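PDB 4FGW: glycerol-3-phosphate dehydrogenase [NAD(+)] 1 from Saccharomyces cerevisiae, which catalyses the NADH-linked interconversion of dihydroxyacetone phosphate and sn-glycerol 3-phosphate, supporting the glycerol accumulation that protects yeast cells during hyperosmotic stress. Local coordinates for residues R132-L137 with E170-Q175; I238-A243 with G274-F279; E256-G261 with L317-G322. All coordinates share one frame; numbering follows the deposited sequence.

How the contacts relate
The three contacts are all apolar helix-to-helix packings, set at different depths. Contact 1 joins two helices of the N-terminal nucleotide-binding region and is partly buried. Contacts 2 and 3 belong to the C-terminal helical region and share helix 235-257: contact 2 uses its early turns, contact 3 its C-terminal end, with centres about 25 Å apart. Contact 2 is wholly buried, and branched isoleucines and a phenylalanine fill it. Contact 3 lies at the surface, where a glycine and an alanine bring two backbones together and a salt bridge between Glu256 and Arg316 lies beside them. Contacts 1 and 3 lie on opposite sides of the chain's centre, about 44 Å apart between centres.

Contact 1: R132-L137 with E170-Q175; sequences RICSQL and EELGIQ
Leu172 has the largest share of the contact, spreading its two methyl groups over the side of helix 130-137. Its CD2 lies 3.7 Å from Leu137 CB, touching that side chain at its base. Leu137 itself carries on past this point to Leu111, Val115 and Phe123. The other branch turns toward the thiol, with Leu172 CD1 at 4.4 Å from Cys134 SG. A chi1 of -56° sets CG beside the backbone N, anti to the carbonyl carbon, and so swings both branches toward helix 130-137, CD1 continuing the chain. At the neighbouring position the two helices meet at the stems of their side chains, Cys134 CB standing 4.0 Å from Glu171 CB.

One contact is to the backbone. The methyl Leu172 CD2 comes within 3.4 Å of Cys134 O, close van der Waals packing near the C-terminal end of helix 130-137.

The two helices are successive connections of the main, Rossmann-type sheet. Helix 130-137 leads from strand 120-123 to strand 146-149; after a short hairpin (155-162), helix 164-172 leads on to strand 175-180, so the contact pairs neighbouring beta-alpha-beta crossovers on the same face. Phe123 of the sheet lies beneath both Leu137 and Leu172.

Polar groups stay at the margin. The side chain of Glu171 bends at chi2 (-61°), and its OE2 forms a long, weak ion pair with Lys138, just past helix 130-137. Behind Leu172, Gly173 ends its helix with a positive phi of 77°; Ile174 O is hydrogen-bonded to Thr169 OG1.

Contact 2: I238-A243 with G274-F279; sequences ISICGA and GEIIRF
Helices 235-257 and 261-283 follow each other in the C-terminal helical region of the enzyme, and an early turn of the first packs here against a late turn of the second. Ile240 and Cys241 face Ile276 and Phe279. The local axes approach to 9.9 Å and run at 135° to one another, roughly antiparallel but well splayed.

Ile240 reaches across to the backbone of the other helix. Its CG1 occupies the crowded position between backbone N and carbonyl carbon (chi1 73°), and the terminal methyl lands on the opposite main chain, with Ile240 CD1 3.2 Å from Ile276 O. This is a tight fit, and chi2 of 123°, near an eclipsed arrangement, suggests some strain in the side chain. The same methyl has two further neighbours: Ile276 CG2 lies 3.8 Å from Ile240 CD1, and the Phe279 ring is met obliquely, CD2 being its nearest atom. The two isoleucines slide past each other in opposite directions rather than meeting end to end.

Ile276 answers with its short branch. CG2 points across between the two residues of the other helix, touching Cys241 SG at 3.7 Å in addition to Ile240. The thiol thus serves as an apolar surface in this interface.

Tyr292 of helix 289-294 touches Ile240, Cys241 and Ile276 alike, while Leu244 and Val248, further along helix 235-257, extend the packing around Ile276. The Ile276 side chain also comes to about 5 Å from that of Lys245, the probable proton acceptor by similarity to related enzymes. The arrangement is that of interleaved apolar side chains in the core of an all-helical dehydrogenase domain of the 6-phosphogluconate dehydrogenase C-terminal clan, here next to its probable catalytic lysine.

Contact 3: E256-G261 with L317-G322; sequences EGLGWG and LMATSG
Gly257 and Ala319 bring two helix ends together, their CA atoms only 4.8 Å apart. The methyl Ala319 CB rests directly on the glycine backbone, 3.6 Å from both CA and C of Gly257, which lets the two main chains come this close.

The side chain of Leu258 continues the surface. Its CB heads away from helix 310-320, but chi1 of -81° brings CG round beside its own backbone N, the side on which the alanine methyl lies, and Leu258 CG comes to 4.4 Å from Ala319 CB. At the tip, CD1 turns back to its own segment, 256-261, sitting 3.7 Å above the plane of the Trp260 ring and displaced toward its rim.

At the polar edge, Thr320 OG1 is hydrogen-bonded to Arg316 O of its own helix; Gly257 O, 4.0 Å from Thr320 OG1, is merely a neighbour. A salt bridge from Glu256 OE1 to Arg316 NE also ties the two helices. Gly259, with positive phi and its N bonded to Glu256 O at 2.8 Å, closes helix 235-257 in a Schellman motif, so the contact is a glycine-terminated helix end packed closely on the last turn of another helix.

Contact 1: R132-L137 with E170-Q175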
# COMPACT_ATOMS: atom_id res chain seq x y z
N ARG A 132 35.38 -3.90 1.42
CA ARG A 132 36.50 -3.60 2.33
C ARG A 132 36.40 -4.43 3.61
O ARG A 132 37.36 -5.10 3.99
CB ARG A 132 36.58 -2.10 2.67
CG ARG A 132 37.66 -1.80 3.70
CD ARG A 132 37.72 -0.38 4.19
NE ARG A 132 38.71 -0.28 5.26
CZ ARG A 132 39.47 0.78 5.50
NH1 ARG A 132 39.35 1.87 4.75
NH2 ARG A 132 40.35 0.77 6.49
N ILE A 133 35.23 -4.34 4.29
CA ILE A 133 34.89 -5.01 5.54
C ILE A 133 35.04 -6.54 5.42
O ILE A 133 35.66 -7.15 6.29
CB ILE A 133 33.50 -4.51 6.08
CG1 ILE A 133 33.66 -3.30 7.02
CG2 ILE A 133 32.72 -5.60 6.81
CD1 ILE A 133 34.13 -1.94 6.38
N CYS A 134 34.54 -7.11 4.30
CA CYS A 134 34.61 -8.54 4.02
C CYS A 134 36.03 -9.03 3.80
O CYS A 134 36.40 -10.07 4.36
CB CYS A 134 33.71 -8.91 2.85
SG CYS A 134 31.95 -8.87 3.25
N SER A 135 36.83 -8.29 3.00
CA SER A 135 38.23 -8.60 2.70
C SER A 135 39.09 -8.54 3.96
O SER A 135 40.04 -9.32 4.10
CB SER A 135 38.77 -7.64 1.65
OG SER A 135 40.02 -8.09 1.13
N GLN A 136 38.72 -7.68 4.90
CA GLN A 136 39.42 -7.54 6.16
C GLN A 136 38.99 -8.50 7.22
O GLN A 136 39.70 -8.71 8.17
CB GLN A 136 39.17 -6.17 6.72
CG GLN A 136 39.39 -5.13 5.74
CD GLN A 136 40.46 -4.22 6.18
OE1 GLN A 136 40.26 -3.02 6.27
NE2 GLN A 136 41.62 -4.78 6.49
N LEU A 137 37.79 -9.01 7.09
CA LEU A 137 37.30 -10.03 8.03
C LEU A 137 37.64 -11.46 7.61
O LEU A 137 37.59 -12.35 8.47
CB LEU A 137 35.80 -9.86 8.33
CG LEU A 137 35.38 -8.68 9.22
CD1 LEU A 137 33.88 -8.53 9.23
CD2 LEU A 137 35.90 -8.83 10.65
N GLU A 170 29.30 -15.75 0.80
CA GLU A 170 30.34 -16.26 -0.09
C GLU A 170 31.76 -15.72 0.19
O GLU A 170 32.73 -16.39 -0.18
CB GLU A 170 29.92 -16.24 -1.57
CG GLU A 170 29.91 -14.88 -2.26
CD GLU A 170 30.15 -14.96 -3.75
OE1 GLU A 170 29.23 -14.59 -4.52
OE2 GLU A 170 31.24 -15.42 -4.16
N GLU A 171 31.87 -14.56 0.88
CA GLU A 171 33.17 -13.98 1.24
C GLU A 171 33.62 -14.40 2.65
O GLU A 171 34.81 -14.42 2.91
CB GLU A 171 33.17 -12.44 1.13
CG GLU A 171 33.02 -11.88 -0.27
CD GLU A 171 34.08 -12.22 -1.29
OE1 GLU A 171 33.72 -12.79 -2.34
OE2 GLU A 171 35.27 -11.90 -1.05
N LEU A 172 32.67 -14.70 3.56
CA LEU A 172 33.02 -15.05 4.94
C LEU A 172 32.72 -16.49 5.37
O LEU A 172 33.30 -16.96 6.35
CB LEU A 172 32.43 -14.02 5.93
CG LEU A 172 32.81 -12.54 5.71
CD1 LEU A 172 32.01 -11.64 6.61
CD2 LEU A 172 34.30 -12.30 5.92
N GLY A 173 31.84 -17.17 4.64
CA GLY A 173 31.44 -18.55 4.93
C GLY A 173 30.46 -18.66 6.08
O GLY A 173 30.27 -19.74 6.66
N ILE A 174 29.80 -17.55 6.42
CA ILE A 174 28.85 -17.47 7.53
C ILE A 174 27.42 -17.30 7.04
O ILE A 174 27.21 -16.64 6.02
CB ILE A 174 29.27 -16.37 8.56
CG1 ILE A 174 29.27 -14.93 7.93
CG2 ILE A 174 30.63 -16.72 9.20
CD1 ILE A 174 29.50 -13.78 8.91
N GLN A 175 26.43 -17.89 7.76
CA GLN A 175 25.00 -17.74 7.42
C GLN A 175 24.62 -16.27 7.62
O GLN A 175 25.07 -15.65 8.58
CB GLN A 175 24.11 -18.66 8.28
CG GLN A 175 22.67 -18.80 7.76
CD GLN A 175 22.48 -19.66 6.53
OE1 GLN A 175 23.42 -20.29 6.00
NE2 GLN A 175 21.24 -19.76 6.07

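Contact 2: I238-A243 with G274-F279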
# COMPACT_ATOMS: atom_id res chain seq x y z
N ILE A 238 12.52 -9.56 1.04
CA ILE A 238 12.75 -8.31 1.73
C ILE A 238 13.86 -7.44 1.15
O ILE A 238 13.79 -6.24 1.24
CB ILE A 238 12.87 -8.54 3.24
CG1 ILE A 238 14.30 -8.46 3.74
CG2 ILE A 238 12.38 -9.87 3.55
CD1 ILE A 238 14.37 -8.53 5.22
N SER A 239 14.83 -8.07 0.50
CA SER A 239 15.94 -7.40 -0.18
C SER A 239 15.61 -6.69 -1.49
O SER A 239 16.09 -5.58 -1.71
CB SER A 239 17.09 -8.38 -0.40
OG SER A 239 17.42 -9.04 0.81
N ILE A 240 14.83 -7.33 -2.37
CA ILE A 240 14.49 -6.74 -3.66
C ILE A 240 13.60 -5.51 -3.57
O ILE A 240 13.77 -4.57 -4.35
CB ILE A 240 14.10 -7.77 -4.76
CG1 ILE A 240 12.72 -8.36 -4.52
CG2 ILE A 240 15.18 -8.86 -4.95
CD1 ILE A 240 11.87 -8.14 -5.65
N CYS A 241 12.70 -5.49 -2.56
CA CYS A 241 11.79 -4.39 -2.25
C CYS A 241 12.56 -3.09 -1.97
O CYS A 241 12.20 -2.06 -2.51
CB CYS A 241 10.90 -4.75 -1.06
SG CYS A 241 9.74 -6.10 -1.38
N GLY A 242 13.62 -3.18 -1.15
CA GLY A 242 14.49 -2.07 -0.74
C GLY A 242 15.14 -1.30 -1.87
O GLY A 242 15.49 -0.12 -1.70
N ALA A 243 15.32 -1.94 -3.03
CA ALA A 243 15.88 -1.33 -4.22
C ALA A 243 14.77 -0.89 -5.17
O ALA A 243 14.73 0.28 -5.54
CB ALA A 243 16.83 -2.30 -4.93
N GLY A 274 3.00 -5.10 -7.87
CA GLY A 274 2.86 -6.26 -8.75
C GLY A 274 4.14 -6.58 -9.48
O GLY A 274 4.51 -7.75 -9.61
N GLU A 275 4.87 -5.54 -9.92
CA GLU A 275 6.15 -5.68 -10.63
C GLU A 275 7.29 -6.13 -9.72
O GLU A 275 8.15 -6.88 -10.16
CB GLU A 275 6.48 -4.45 -11.46
CG GLU A 275 5.66 -4.41 -12.74
CD GLU A 275 6.00 -3.35 -13.75
OE1 GLU A 275 5.11 -3.02 -14.57
OE2 GLU A 275 7.14 -2.84 -13.75
N ILE A 276 7.26 -5.72 -8.44
CA ILE A 276 8.23 -6.13 -7.41
C ILE A 276 8.03 -7.63 -7.12
O ILE A 276 9.00 -8.38 -7.07
CB ILE A 276 8.12 -5.24 -6.14
CG1 ILE A 276 8.52 -3.77 -6.46
CG2 ILE A 276 9.00 -5.80 -4.99
CD1 ILE A 276 8.25 -2.70 -5.34
N ILE A 277 6.76 -8.08 -6.98
CA ILE A 277 6.42 -9.49 -6.75
C ILE A 277 6.91 -10.34 -7.93
O ILE A 277 7.59 -11.35 -7.72
CB ILE A 277 4.89 -9.68 -6.50
CG1 ILE A 277 4.46 -8.99 -5.19
CG2 ILE A 277 4.48 -11.17 -6.52
CD1 ILE A 277 2.99 -8.60 -5.09
N ARG A 278 6.57 -9.91 -9.16
CA ARG A 278 6.92 -10.57 -10.41
C ARG A 278 8.43 -10.70 -10.56
O ARG A 278 8.90 -11.77 -10.95
CB ARG A 278 6.29 -9.80 -11.59
CG ARG A 278 6.39 -10.51 -12.95
CD ARG A 278 5.73 -9.70 -14.05
NE ARG A 278 4.32 -9.44 -13.77
CZ ARG A 278 3.71 -8.28 -13.98
NH1 ARG A 278 4.37 -7.25 -14.49
NH2 ARG A 278 2.42 -8.13 -13.68
N PHE A 279 9.19 -9.63 -10.23
CA PHE A 279 10.65 -9.61 -10.30
C PHE A 279 11.25 -10.60 -9.31
O PHE A 279 12.16 -11.35 -9.68
CB PHE A 279 11.20 -8.19 -10.06
CG PHE A 279 12.67 -8.02 -10.39
CD1 PHE A 279 13.06 -7.51 -11.62
CD2 PHE A 279 13.65 -8.39 -9.47
CE1 PHE A 279 14.42 -7.38 -11.93
CE2 PHE A 279 15.00 -8.26 -9.79
CZ PHE A 279 15.38 -7.75 -11.01

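Contact 3: E256-G261 with L317-G322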
# COMPACT_ATOMS: atom_id res chain seq x y z
N GLU A 256 2.17 12.62 -9.72
CA GLU A 256 1.79 13.67 -8.76
C GLU A 256 2.09 15.05 -9.35
O GLU A 256 1.20 15.90 -9.38
CB GLU A 256 2.55 13.49 -7.44
CG GLU A 256 1.93 12.45 -6.52
CD GLU A 256 2.62 12.25 -5.17
OE1 GLU A 256 3.57 13.00 -4.87
OE2 GLU A 256 2.19 11.34 -4.43
N GLY A 257 3.32 15.24 -9.85
CA GLY A 257 3.81 16.47 -10.47
C GLY A 257 3.00 16.92 -11.67
O GLY A 257 2.91 18.12 -11.94
N LEU A 258 2.39 15.95 -12.39
CA LEU A 258 1.50 16.19 -13.54
C LEU A 258 0.12 16.68 -13.06
O LEU A 258 -0.69 17.12 -13.88
CB LEU A 258 1.34 14.90 -14.37
CG LEU A 258 2.45 14.55 -15.37
CD1 LEU A 258 2.32 13.11 -15.83
CD2 LEU A 258 2.43 15.47 -16.58
N GLY A 259 -0.13 16.59 -11.75
CA GLY A 259 -1.38 17.01 -11.13
C GLY A 259 -2.48 15.97 -11.17
O GLY A 259 -3.66 16.32 -11.10
N TRP A 260 -2.11 14.68 -11.28
CA TRP A 260 -3.09 13.60 -11.36
C TRP A 260 -3.63 13.12 -10.00
O TRP A 260 -4.64 12.42 -9.96
CB TRP A 260 -2.61 12.46 -12.27
CG TRP A 260 -2.32 12.85 -13.70
CD1 TRP A 260 -2.57 14.05 -14.30
CD2 TRP A 260 -1.74 12.01 -14.71
NE1 TRP A 260 -2.15 14.02 -15.61
CE2 TRP A 260 -1.65 12.78 -15.90
CE3 TRP A 260 -1.30 10.67 -14.74
CZ2 TRP A 260 -1.12 12.26 -17.09
CZ3 TRP A 260 -0.75 10.18 -15.91
CH2 TRP A 260 -0.68 10.96 -17.07
N GLY A 261 -2.99 13.56 -8.92
CA GLY A 261 -3.43 13.30 -7.55
C GLY A 261 -3.08 11.97 -6.93
O GLY A 261 -2.26 11.21 -7.46
N LEU A 317 9.44 17.21 -9.36
CA LEU A 317 10.03 18.42 -9.93
C LEU A 317 10.24 18.26 -11.43
O LEU A 317 9.97 19.21 -12.17
CB LEU A 317 11.33 18.82 -9.20
CG LEU A 317 11.95 20.18 -9.61
CD1 LEU A 317 11.02 21.36 -9.28
CD2 LEU A 317 13.29 20.37 -8.96
N MET A 318 10.66 17.05 -11.89
CA MET A 318 10.84 16.72 -13.32
C MET A 318 9.54 17.01 -14.09
O MET A 318 9.58 17.52 -15.20
CB MET A 318 11.20 15.24 -13.48
CG MET A 318 12.65 14.92 -13.29
SD MET A 318 12.93 13.13 -13.20
CE MET A 318 12.75 12.67 -14.91
N ALA A 319 8.39 16.68 -13.47
CA ALA A 319 7.06 16.89 -14.03
C ALA A 319 6.64 18.38 -13.95
O ALA A 319 6.07 18.91 -14.90
CB ALA A 319 6.05 16.01 -13.31
N THR A 320 6.96 19.04 -12.81
CA THR A 320 6.67 20.45 -12.52
C THR A 320 7.42 21.40 -13.46
O THR A 320 6.80 22.26 -14.10
CB THR A 320 6.94 20.73 -11.01
OG1 THR A 320 5.89 20.15 -10.24
CG2 THR A 320 7.05 22.22 -10.68
N SER A 321 8.75 21.24 -13.55
CA SER A 321 9.64 22.07 -14.35
C SER A 321 9.78 21.61 -15.80
O SER A 321 9.41 22.34 -16.72
CB SER A 321 11.01 22.18 -13.68
OG SER A 321 11.61 20.90 -13.54
N GLY A 322 10.32 20.40 -15.98
CA GLY A 322 10.60 19.83 -17.30
C GLY A 322 12.08 19.58 -17.49
O GLY A 322 12.53 19.40 -18.62